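Local structure of alanine dehydrogenase/pyridine nucleotide transhydrogenase (Mycobacterium smegmatis str. MC2 155, 3P2Y) at residues 136-142 with 366-372; 29-33 with 92-98; 295-301 with 322-328; 210-214 with 227-233. The protein probably takes part, as the alpha 1 subunit of a pyridine nucleotide transhydrogenase, in hydride transfer between NADH and NADP coupled to proton pumping across the membrane. One frame throughout, in Å; residues are numbered along the deposited sequence. Where two conformers were deposited one is given.

Contact 1 (136-142 with 366-372); sequences SIPRISR and DEIVAAS
I368 fills the apolar centre, its carbons meeting three apolar residues of the 136-142 loop. CD1 of I140 lies 3.7 Å from I368 CG1, reaching there because CG1 of I140 takes the crowded position between the backbone N and carbonyl carbon (chi1 66°) while the chain beyond runs extended. P138 lays CG of its ring against the helix itself, 3.9 Å from I368 CA and equally near A371 CB, so the proline ring bridges two residues a helical turn apart. On the other flank CD1 of I137 touches I368 CG2 and, 4.0 Å away, S372 CB. The S372 hydroxyl turns back along its own helix and donates to I368 O, which the S372 N-H also reaches, from the opposite face of the carbonyl plane.

Outward of I368, its CD1 lies 3.6 Å from R142 NH1, over one face of the guanidinium. The edge of that group faces acids: NH2 bonds D366 OD2 at 2.8 Å, and NH1 bonds D366 OD1 at 3.1 Å in a nearly straight line (172°), although the two planes are turned 53° apart. NH1 also makes a weak bond to OE1 of E367, a residue with two conformers.

D366 is the N-cap of helix 367-372, and its OD1 accepts I368 N at 2.9 Å as well. The helix, late in the chain, thereby packs on the loop after strand 130-133, and S372 bonds A133 of that strand through the backbone. With an arginine and a helix N terminus both serving its carboxylate, D366 is probably held firmly ionised.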
# COMPACT_ATOMS: atom_id res chain seq x y z
N SER A 136 30.26 3.84 3.24
CA SER A 136 31.46 4.68 3.20
C SER A 136 31.93 4.99 1.78
O SER A 136 32.99 5.63 1.61
CB SER A 136 32.59 4.07 4.03
OG SER A 136 32.21 4.03 5.42
N ILE A 137 31.16 4.58 0.77
CA ILE A 137 31.41 4.97 -0.62
C ILE A 137 31.33 6.50 -0.66
O ILE A 137 30.33 7.08 -0.24
CB ILE A 137 30.37 4.35 -1.60
CG1 ILE A 137 30.47 2.81 -1.62
CG2 ILE A 137 30.55 4.91 -3.04
CD1 ILE A 137 31.71 2.28 -2.28
N PRO A 138 32.39 7.16 -1.13
CA PRO A 138 32.35 8.63 -1.06
C PRO A 138 31.37 9.21 -2.07
O PRO A 138 31.12 8.58 -3.12
CB PRO A 138 33.81 9.04 -1.36
CG PRO A 138 34.44 7.89 -2.02
CD PRO A 138 33.70 6.65 -1.57
N ARG A 139 30.83 10.39 -1.74
CA ARG A 139 29.84 11.03 -2.60
C ARG A 139 30.57 11.85 -3.66
O ARG A 139 30.62 13.07 -3.59
CB ARG A 139 28.92 11.93 -1.77
N ILE A 140 31.15 11.14 -4.62
CA ILE A 140 31.91 11.73 -5.72
C ILE A 140 31.38 11.19 -7.05
O ILE A 140 30.72 10.12 -7.09
CB ILE A 140 33.44 11.47 -5.60
CG1 ILE A 140 33.76 9.97 -5.73
CG2 ILE A 140 34.01 12.08 -4.28
CD1 ILE A 140 35.27 9.66 -5.75
N SER A 141 31.66 11.92 -8.13
CA SER A 141 31.14 11.62 -9.47
C SER A 141 31.39 10.17 -9.90
O SER A 141 30.49 9.46 -10.38
CB SER A 141 31.76 12.58 -10.51
OG SER A 141 31.08 12.51 -11.76
N ARG A 142 32.64 9.73 -9.73
CA ARG A 142 33.09 8.40 -10.15
C ARG A 142 32.33 7.28 -9.40
O ARG A 142 32.33 6.12 -9.83
CB ARG A 142 34.59 8.19 -9.90
CG ARG A 142 35.54 8.93 -10.85
CD ARG A 142 37.00 8.53 -10.59
NE ARG A 142 37.20 7.08 -10.63
CZ ARG A 142 37.64 6.33 -9.61
NH1 ARG A 142 37.94 6.86 -8.44
NH2 ARG A 142 37.79 5.02 -9.78
N ASP A 366 43.25 4.69 -5.22
CA ASP A 366 41.94 5.08 -5.70
C ASP A 366 41.11 5.49 -4.48
O ASP A 366 40.88 4.69 -3.58
CB ASP A 366 41.30 3.91 -6.44
CG ASP A 366 39.91 4.23 -7.00
OD1 ASP A 366 39.15 4.96 -6.32
OD2 ASP A 366 39.59 3.73 -8.10
N GLU A 367 40.67 6.75 -4.50
CA GLU A 367 39.93 7.39 -3.42
C GLU A 367 38.69 6.60 -2.93
O GLU A 367 38.34 6.60 -1.76
CB GLU A 367 39.50 8.79 -3.89
CG GLU A 367 38.79 8.80 -5.28
CD GLU A 367 39.70 9.07 -6.49
OE1 GLU A 367 39.13 9.50 -7.52
OE2 GLU A 367 40.95 8.86 -6.42
N ILE A 368 38.03 5.92 -3.86
CA ILE A 368 36.81 5.17 -3.54
C ILE A 368 37.18 3.94 -2.71
O ILE A 368 36.51 3.63 -1.72
CB ILE A 368 36.03 4.73 -4.83
CG1 ILE A 368 35.48 5.96 -5.57
CG2 ILE A 368 34.91 3.72 -4.48
CD1 ILE A 368 34.86 5.67 -6.93
N VAL A 369 38.23 3.26 -3.15
CA VAL A 369 38.75 2.08 -2.50
C VAL A 369 39.28 2.42 -1.10
O VAL A 369 38.95 1.76 -0.11
CB VAL A 369 39.84 1.41 -3.40
CG1 VAL A 369 40.51 0.21 -2.68
CG2 VAL A 369 39.25 1.01 -4.78
N ALA A 370 40.10 3.47 -1.01
CA ALA A 370 40.65 3.89 0.27
C ALA A 370 39.57 4.37 1.26
O ALA A 370 39.62 4.01 2.45
CB ALA A 370 41.72 4.98 0.06
N ALA A 371 38.61 5.16 0.78
CA ALA A 371 37.57 5.73 1.65
C ALA A 371 36.59 4.67 2.16
O ALA A 371 36.12 4.76 3.30
CB ALA A 371 36.80 6.84 0.94
N SER A 372 36.28 3.68 1.33
CA SER A 372 35.29 2.67 1.73
C SER A 372 35.87 1.49 2.54
O SER A 372 35.11 0.75 3.17
CB SER A 372 34.48 2.14 0.54
OG SER A 372 35.31 1.45 -0.39

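Contact 2 (29-33 with 92-98); sequences RESAE and NPPTSDE
The carboxylate of E30 overlaps the start of segment 92-98: OE1 lies 3.4 Å from N92 CB and accepts the backbone N-H of N92 at 3.0 Å. That bond is straight (164°), yet the donor stands 47° out of the carboxylate plane. E30 reaches it by a bend at chi2, which curls the chain round and brings the acid end to the neighbouring loop. The group has further partners nearby, for OE2 accepts V91 N and OE1 forms a salt bridge with K90, so a buried carboxylate is gripped from several directions. CB of A32 rests against the N92 side chain.

A second acid, E98, meets S31 farther along. Its OE2 is 3.0 Å from S31 OG, which is turned toward it between the backbone N and carbonyl carbon (chi1 57°). E98 also belongs to a capping box with T95 at the start of helix 96-99: T95 N donates to E98 OE1 at 2.9 Å, and E98 N donates to T95 OG1 at 3.1 Å. One carboxylate therefore closes the helix start with OE1 and faces the 29-33 loop with OE2. Both segments follow parallel strands, 24-27 and 87-89, adjacent in the sheet of the N-terminal domain, and the contact joins the two loops beyond their C-terminal ends.

Between the segments a water lies 2.8 Å from E98 OE2, accepts the S31 N-H at 3.2 Å, and comes close to the R29 carbonyl oxygen. W83 also touches the E98 side chain.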
# COMPACT_ATOMS: atom_id res chain seq x y z
N ARG A 29 22.77 -16.15 2.10
CA ARG A 29 21.42 -15.82 2.52
C ARG A 29 21.51 -14.83 3.68
O ARG A 29 22.34 -15.00 4.59
CB ARG A 29 20.69 -17.09 2.98
CG ARG A 29 19.28 -16.80 3.43
CD ARG A 29 18.61 -18.09 3.91
NE ARG A 29 17.40 -17.77 4.68
CZ ARG A 29 17.38 -17.51 6.01
NH1 ARG A 29 16.21 -17.25 6.61
NH2 ARG A 29 18.49 -17.53 6.76
N GLU A 30 20.71 -13.76 3.63
CA GLU A 30 20.64 -12.82 4.74
C GLU A 30 19.94 -13.43 5.94
O GLU A 30 18.82 -13.92 5.79
CB GLU A 30 19.92 -11.55 4.28
CG GLU A 30 20.77 -10.79 3.25
CD GLU A 30 22.08 -10.28 3.83
OE1 GLU A 30 22.06 -9.67 4.92
OE2 GLU A 30 23.13 -10.49 3.21
N SER A 31 20.58 -13.38 7.11
CA SER A 31 20.07 -14.03 8.33
C SER A 31 19.24 -13.12 9.23
O SER A 31 18.55 -13.61 10.12
CB SER A 31 21.25 -14.60 9.14
OG SER A 31 22.19 -13.60 9.46
N ALA A 32 19.31 -11.80 9.00
CA ALA A 32 18.60 -10.84 9.87
C ALA A 32 17.08 -11.00 9.81
O ALA A 32 16.50 -11.24 8.74
CB ALA A 32 19.01 -9.40 9.54
N GLU A 33 16.43 -10.88 10.97
CA GLU A 33 14.97 -11.02 11.02
C GLU A 33 14.32 -9.99 10.08
O GLU A 33 14.67 -8.79 10.13
CB GLU A 33 14.42 -10.84 12.45
N ASN A 92 23.40 -7.03 4.87
CA ASN A 92 23.57 -6.53 6.24
C ASN A 92 24.91 -6.88 6.87
O ASN A 92 25.59 -7.79 6.40
CB ASN A 92 22.44 -7.06 7.14
CG ASN A 92 21.08 -6.57 6.70
OD1 ASN A 92 20.11 -7.35 6.54
ND2 ASN A 92 20.99 -5.29 6.50
N PRO A 93 25.32 -6.13 7.93
CA PRO A 93 26.61 -6.45 8.58
C PRO A 93 26.64 -7.92 8.99
O PRO A 93 25.60 -8.45 9.43
CB PRO A 93 26.60 -5.55 9.82
CG PRO A 93 25.84 -4.30 9.35
CD PRO A 93 24.72 -4.87 8.44
N PRO A 94 27.81 -8.57 8.89
CA PRO A 94 27.94 -9.95 9.28
C PRO A 94 27.87 -10.11 10.80
O PRO A 94 28.30 -9.21 11.55
CB PRO A 94 29.34 -10.34 8.78
CG PRO A 94 30.13 -9.05 8.87
CD PRO A 94 29.11 -7.99 8.45
N THR A 95 27.31 -11.23 11.24
CA THR A 95 27.33 -11.60 12.66
C THR A 95 28.70 -12.17 13.01
O THR A 95 29.51 -12.49 12.12
CB THR A 95 26.30 -12.69 12.98
OG1 THR A 95 26.68 -13.88 12.29
CG2 THR A 95 24.87 -12.29 12.53
N SER A 96 28.96 -12.33 14.31
CA SER A 96 30.21 -12.92 14.79
C SER A 96 30.44 -14.30 14.17
O SER A 96 31.56 -14.62 13.72
CB SER A 96 30.18 -13.01 16.33
OG SER A 96 31.38 -13.54 16.82
N ASP A 97 29.39 -15.12 14.16
CA ASP A 97 29.48 -16.48 13.62
C ASP A 97 29.74 -16.46 12.11
O ASP A 97 30.46 -17.32 11.58
CB ASP A 97 28.21 -17.30 13.95
CG ASP A 97 28.10 -17.67 15.45
OD1 ASP A 97 29.11 -17.58 16.19
OD2 ASP A 97 26.99 -18.06 15.88
N GLU A 98 29.16 -15.49 11.40
CA GLU A 98 29.44 -15.34 9.99
C GLU A 98 30.89 -14.92 9.76
O GLU A 98 31.56 -15.45 8.87
CB GLU A 98 28.48 -14.32 9.35
CG GLU A 98 27.06 -14.87 9.37
CD GLU A 98 25.97 -13.91 8.91
OE1 GLU A 98 26.12 -12.68 9.04
OE2 GLU A 98 24.92 -14.43 8.45
O HOH W 1 23.70 -13.08 6.30

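Contact 3 (295-301 with 322-328); sequences GSVVVDL and GVTITSP
T326 sets its hydroxyl opposite the backbone N (chi1 -172°), which leaves CG2 pressed between that N and the carbonyl carbon, facing strand 297-300. There the methyl lies 3.5 Å from V298 O and 3.9 Å from V299 CG2, while OG1 turns to T317 OG1 in strand 317-320. On the other face of the sheet V298 holds CG2 opposite its own carbonyl carbon, where it meets I325 CD1 at 3.7 Å in one of the two conformers of that isoleucine. Each facing pair lies side by side and points the same way: V297 with T324, V298 with I325, V299 with T326.

The backbones run parallel, 11° apart. T324 O takes V298 N at 2.8 Å, and T326 N in turn donates to V298 O; D300 N to T326 O and T324 N to S296 O extend the series. Just before the strands, G295 N donates to G322 O at 2.7 Å, a bond between two glycines with positive phi.

At the C-terminal end P328 continues the packing, its CD 3.6 Å from D300 O and its CG close to L301 CD2. A water donates to both D300 O and P328 O and accepts S327 OG at 2.7 Å. The D300 carboxylate leaves the strand pair: it accepts from T312, C309, N308 and A302, so it ties down the following loop.

Segment 295-301 also bonds strand 268-271 through the backbones of V297, V299 and L301. The order 229-230, 209-213, 186-190, 268-271, 297-300, all parallel, is that of a Rossmann-type domain, consistent with dinucleotide binding in this family.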
# COMPACT_ATOMS: atom_id res chain seq x y z
N GLY A 295 -7.53 10.36 11.25
CA GLY A 295 -7.30 9.56 10.04
C GLY A 295 -6.08 9.97 9.23
O GLY A 295 -5.71 9.28 8.24
N SER A 296 -5.44 11.06 9.64
CA SER A 296 -4.15 11.46 9.05
C SER A 296 -3.07 10.46 9.46
O SER A 296 -3.27 9.69 10.41
CB SER A 296 -3.77 12.88 9.49
OG SER A 296 -4.79 13.81 9.13
N VAL A 297 -1.97 10.41 8.71
CA VAL A 297 -0.93 9.42 9.01
C VAL A 297 0.43 10.10 9.02
O VAL A 297 0.72 10.93 8.15
CB VAL A 297 -0.86 8.30 7.90
CG1 VAL A 297 0.21 7.26 8.21
CG2 VAL A 297 -2.23 7.58 7.73
N VAL A 298 1.27 9.74 9.99
CA VAL A 298 2.67 10.12 10.02
C VAL A 298 3.47 8.86 9.74
O VAL A 298 3.36 7.87 10.49
CB VAL A 298 3.11 10.68 11.42
CG1 VAL A 298 4.65 10.96 11.48
CG2 VAL A 298 2.32 11.96 11.77
N VAL A 299 4.28 8.89 8.68
CA VAL A 299 5.15 7.75 8.34
C VAL A 299 6.57 8.21 8.67
O VAL A 299 7.16 9.05 8.00
CB VAL A 299 5.06 7.37 6.85
CG1 VAL A 299 5.93 6.08 6.58
CG2 VAL A 299 3.58 7.14 6.40
N ASP A 300 7.11 7.67 9.77
CA ASP A 300 8.41 8.07 10.31
C ASP A 300 9.42 7.02 9.89
O ASP A 300 9.34 5.85 10.31
CB ASP A 300 8.26 8.16 11.85
CG ASP A 300 9.50 8.69 12.57
OD1 ASP A 300 10.61 8.75 12.00
OD2 ASP A 300 9.35 8.99 13.78
N LEU A 301 10.37 7.40 9.02
CA LEU A 301 11.36 6.44 8.53
C LEU A 301 12.59 6.33 9.42
O LEU A 301 13.47 5.52 9.15
CB LEU A 301 11.85 6.78 7.12
CG LEU A 301 10.76 6.89 6.02
CD1 LEU A 301 11.42 6.92 4.63
CD2 LEU A 301 9.80 5.73 6.14
N GLY A 322 -6.58 9.72 17.31
CA GLY A 322 -7.11 9.52 15.94
C GLY A 322 -6.10 9.67 14.82
O GLY A 322 -6.46 9.56 13.64
N VAL A 323 -4.83 9.87 15.18
CA VAL A 323 -3.76 10.06 14.15
C VAL A 323 -2.86 8.83 14.13
O VAL A 323 -2.36 8.38 15.18
CB VAL A 323 -2.93 11.35 14.42
CG1 VAL A 323 -1.79 11.49 13.40
CG2 VAL A 323 -3.82 12.60 14.39
N THR A 324 -2.65 8.26 12.94
CA THR A 324 -1.90 7.00 12.85
C THR A 324 -0.41 7.35 12.75
O THR A 324 -0.03 8.19 11.93
CB THR A 324 -2.34 6.17 11.62
OG1 THR A 324 -3.73 5.82 11.74
CG2 THR A 324 -1.50 4.87 11.46
N ILE A 325 0.42 6.76 13.61
CA ILE A 325 1.86 6.98 13.58
C ILE A 325 2.54 5.65 13.29
O ILE A 325 2.42 4.71 14.09
CB ILE A 325 2.36 7.52 14.94
CG1 ILE A 325 1.38 8.59 15.47
CG2 ILE A 325 3.80 8.04 14.81
CD1 ILE A 325 1.40 9.87 14.65
N THR A 326 3.24 5.54 12.16
CA THR A 326 3.81 4.24 11.78
C THR A 326 5.32 4.36 11.60
O THR A 326 5.79 5.40 11.13
CB THR A 326 3.13 3.65 10.54
OG1 THR A 326 3.59 2.31 10.31
CG2 THR A 326 3.38 4.54 9.26
N SER A 327 6.05 3.31 11.97
CA SER A 327 7.51 3.38 11.96
C SER A 327 8.11 2.13 11.34
O SER A 327 8.66 1.24 12.05
CB SER A 327 8.04 3.61 13.41
OG SER A 327 9.45 3.58 13.44
N PRO A 328 8.07 2.04 10.00
CA PRO A 328 8.70 0.88 9.34
C PRO A 328 10.19 0.91 9.48
O PRO A 328 10.79 1.97 9.33
CB PRO A 328 8.34 1.07 7.86
CG PRO A 328 8.06 2.56 7.71
CD PRO A 328 7.45 2.99 9.06
O HOH W 2 -5.19 6.54 9.40
O HOH W 3 10.91 4.02 11.16
O HOH W 4 12.61 3.07 7.61

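Contact 4 (210-214 with 227-233); sequences TTGYD and GAQWLDL
T210 and A228 pack closely where strand 209-213 meets strand 229-230, the two strands of a beta-alpha-beta unit of the Rossmann-type domain, linked by helix 220-225. T210 OG1 lies 3.4 Å from A228 CB, put there by a chi1 of 52° that sets it between the backbone N and carbonyl carbon. Three backbone bonds join the strands in parallel: Q229 N to T210 O, G212 N to Q229 O at 2.8 Å, and L231 N to G212 O, the last almost straight (177°). Opposite the side chains of T211 and Q229, W230 swings back over the first strand, with CG anti to its backbone N (chi1 173°). Its six-membered ring passes across G212, CE3 being 3.7 Å from G212 O, and ends with CH2 3.4 Å from D214 O. D214 itself turns its carboxylate away, to V192 N, within what is probably the glycine-rich loop, and to R216; an acid ending this strand is where many NAD-binding Rossmann domains hold the adenosine ribose.

L231 covers the other face, its CB 3.7 Å from T211 CG2 and its CD2 near Y213 CB. The edge of the Y213 ring looks toward L231 O, and CE1 meets L233 CD1 at 3.6 Å; L259 of helix 249-263 packs on both leucines.

The contact thins toward solvent. Q229 is exposed, its NE2 donating to a water that also bonds T210 O. At the far end G227, which closes helix 220-225 in a Schellman motif, meets T210 chiefly through a water that accepts T210 N at 2.9 Å and donates to G227 O at 3.0 Å.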
# COMPACT_ATOMS: atom_id res chain seq x y z
N THR A 210 1.41 18.23 -2.87
CA THR A 210 2.66 17.91 -2.16
C THR A 210 3.45 19.14 -1.75
O THR A 210 3.46 20.17 -2.47
CB THR A 210 3.60 17.01 -3.01
OG1 THR A 210 3.80 17.60 -4.31
CG2 THR A 210 2.96 15.58 -3.20
N THR A 211 4.11 19.00 -0.60
CA THR A 211 4.96 20.05 -0.01
C THR A 211 6.19 19.38 0.55
O THR A 211 6.07 18.34 1.21
CB THR A 211 4.22 20.80 1.12
OG1 THR A 211 3.09 21.50 0.57
CG2 THR A 211 5.13 21.87 1.78
N GLY A 212 7.36 19.99 0.35
CA GLY A 212 8.60 19.44 0.87
C GLY A 212 9.28 20.45 1.75
O GLY A 212 9.20 21.66 1.51
N TYR A 213 9.96 19.98 2.79
CA TYR A 213 10.70 20.87 3.70
C TYR A 213 12.05 20.24 4.01
O TYR A 213 12.13 19.02 4.27
CB TYR A 213 9.93 21.05 5.03
CG TYR A 213 10.80 21.74 6.07
CD1 TYR A 213 11.08 23.10 5.95
CD2 TYR A 213 11.40 21.02 7.10
CE1 TYR A 213 11.93 23.74 6.86
CE2 TYR A 213 12.25 21.65 8.03
CZ TYR A 213 12.50 23.01 7.90
OH TYR A 213 13.33 23.64 8.81
N ASP A 214 13.12 21.05 4.01
CA ASP A 214 14.44 20.54 4.39
C ASP A 214 15.22 21.72 4.98
O ASP A 214 15.04 22.86 4.55
CB ASP A 214 15.17 19.95 3.18
CG ASP A 214 16.40 19.13 3.57
OD1 ASP A 214 17.46 19.71 3.96
OD2 ASP A 214 16.35 17.88 3.45
N GLY A 227 7.44 18.80 -8.51
CA GLY A 227 6.10 19.40 -8.50
C GLY A 227 5.52 19.64 -7.13
O GLY A 227 4.30 19.76 -6.99
N ALA A 228 6.40 19.71 -6.12
CA ALA A 228 6.00 20.02 -4.75
C ALA A 228 6.25 21.49 -4.43
O ALA A 228 7.14 22.11 -5.02
CB ALA A 228 6.80 19.13 -3.76
N GLN A 229 5.44 22.00 -3.51
CA GLN A 229 5.67 23.32 -2.91
C GLN A 229 6.84 23.24 -1.94
O GLN A 229 6.98 22.27 -1.22
CB GLN A 229 4.43 23.79 -2.13
CG GLN A 229 3.19 24.05 -2.99
CD GLN A 229 2.15 24.87 -2.24
OE1 GLN A 229 2.41 26.00 -1.84
NE2 GLN A 229 0.98 24.30 -2.04
N TRP A 230 7.65 24.28 -1.91
CA TRP A 230 8.74 24.40 -0.94
C TRP A 230 8.22 25.13 0.29
O TRP A 230 7.78 26.29 0.20
CB TRP A 230 9.90 25.17 -1.58
CG TRP A 230 11.06 25.55 -0.67
CD1 TRP A 230 11.48 26.84 -0.34
CD2 TRP A 230 11.99 24.66 -0.05
NE1 TRP A 230 12.61 26.78 0.45
CE2 TRP A 230 12.94 25.46 0.65
CE3 TRP A 230 12.13 23.25 -0.02
CZ2 TRP A 230 14.01 24.90 1.38
CZ3 TRP A 230 13.20 22.69 0.71
CH2 TRP A 230 14.14 23.53 1.39
N LEU A 231 8.24 24.45 1.43
CA LEU A 231 7.77 25.05 2.68
C LEU A 231 8.79 26.07 3.21
O LEU A 231 9.94 25.72 3.51
CB LEU A 231 7.51 23.97 3.75
CG LEU A 231 6.95 24.40 5.13
CD1 LEU A 231 5.61 25.07 4.96
CD2 LEU A 231 6.83 23.19 6.07
N ASP A 232 8.37 27.32 3.29
CA ASP A 232 9.19 28.36 3.89
C ASP A 232 8.52 28.78 5.19
O ASP A 232 7.31 29.01 5.25
CB ASP A 232 9.37 29.55 2.95
CG ASP A 232 10.13 30.69 3.62
OD1 ASP A 232 11.39 30.61 3.70
OD2 ASP A 232 9.47 31.63 4.08
N LEU A 233 9.30 28.81 6.25
CA LEU A 233 8.72 28.98 7.58
C LEU A 233 8.51 30.46 7.96
O LEU A 233 7.49 30.80 8.59
CB LEU A 233 9.50 28.15 8.61
CG LEU A 233 9.36 26.63 8.35
CD1 LEU A 233 10.22 25.80 9.29
CD2 LEU A 233 7.91 26.17 8.42
O HOH W 5 1.66 19.48 -5.53
O HOH W 6 0.96 21.62 -2.75

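From the N terminus, contact 2 opens first and closes a loop of 58 residues at the C-terminal edge of the first parallel sheet. Contact 1 opens next, at 136, and stays open until the last helix, 367-372, returns to the loop after strand 130-133. Contacts 4 and 3 are both nested in that long loop, one after the other; none of the four cross. Both belong to the sheet of the second domain: contact 4 adds one of its two edge strands, 229-230, and contact 3 pairs strands 297-300 and 323-326 beyond the middle, their centres about 19 Å apart. Contact 1 thus brings the last helix back beside the first sheet.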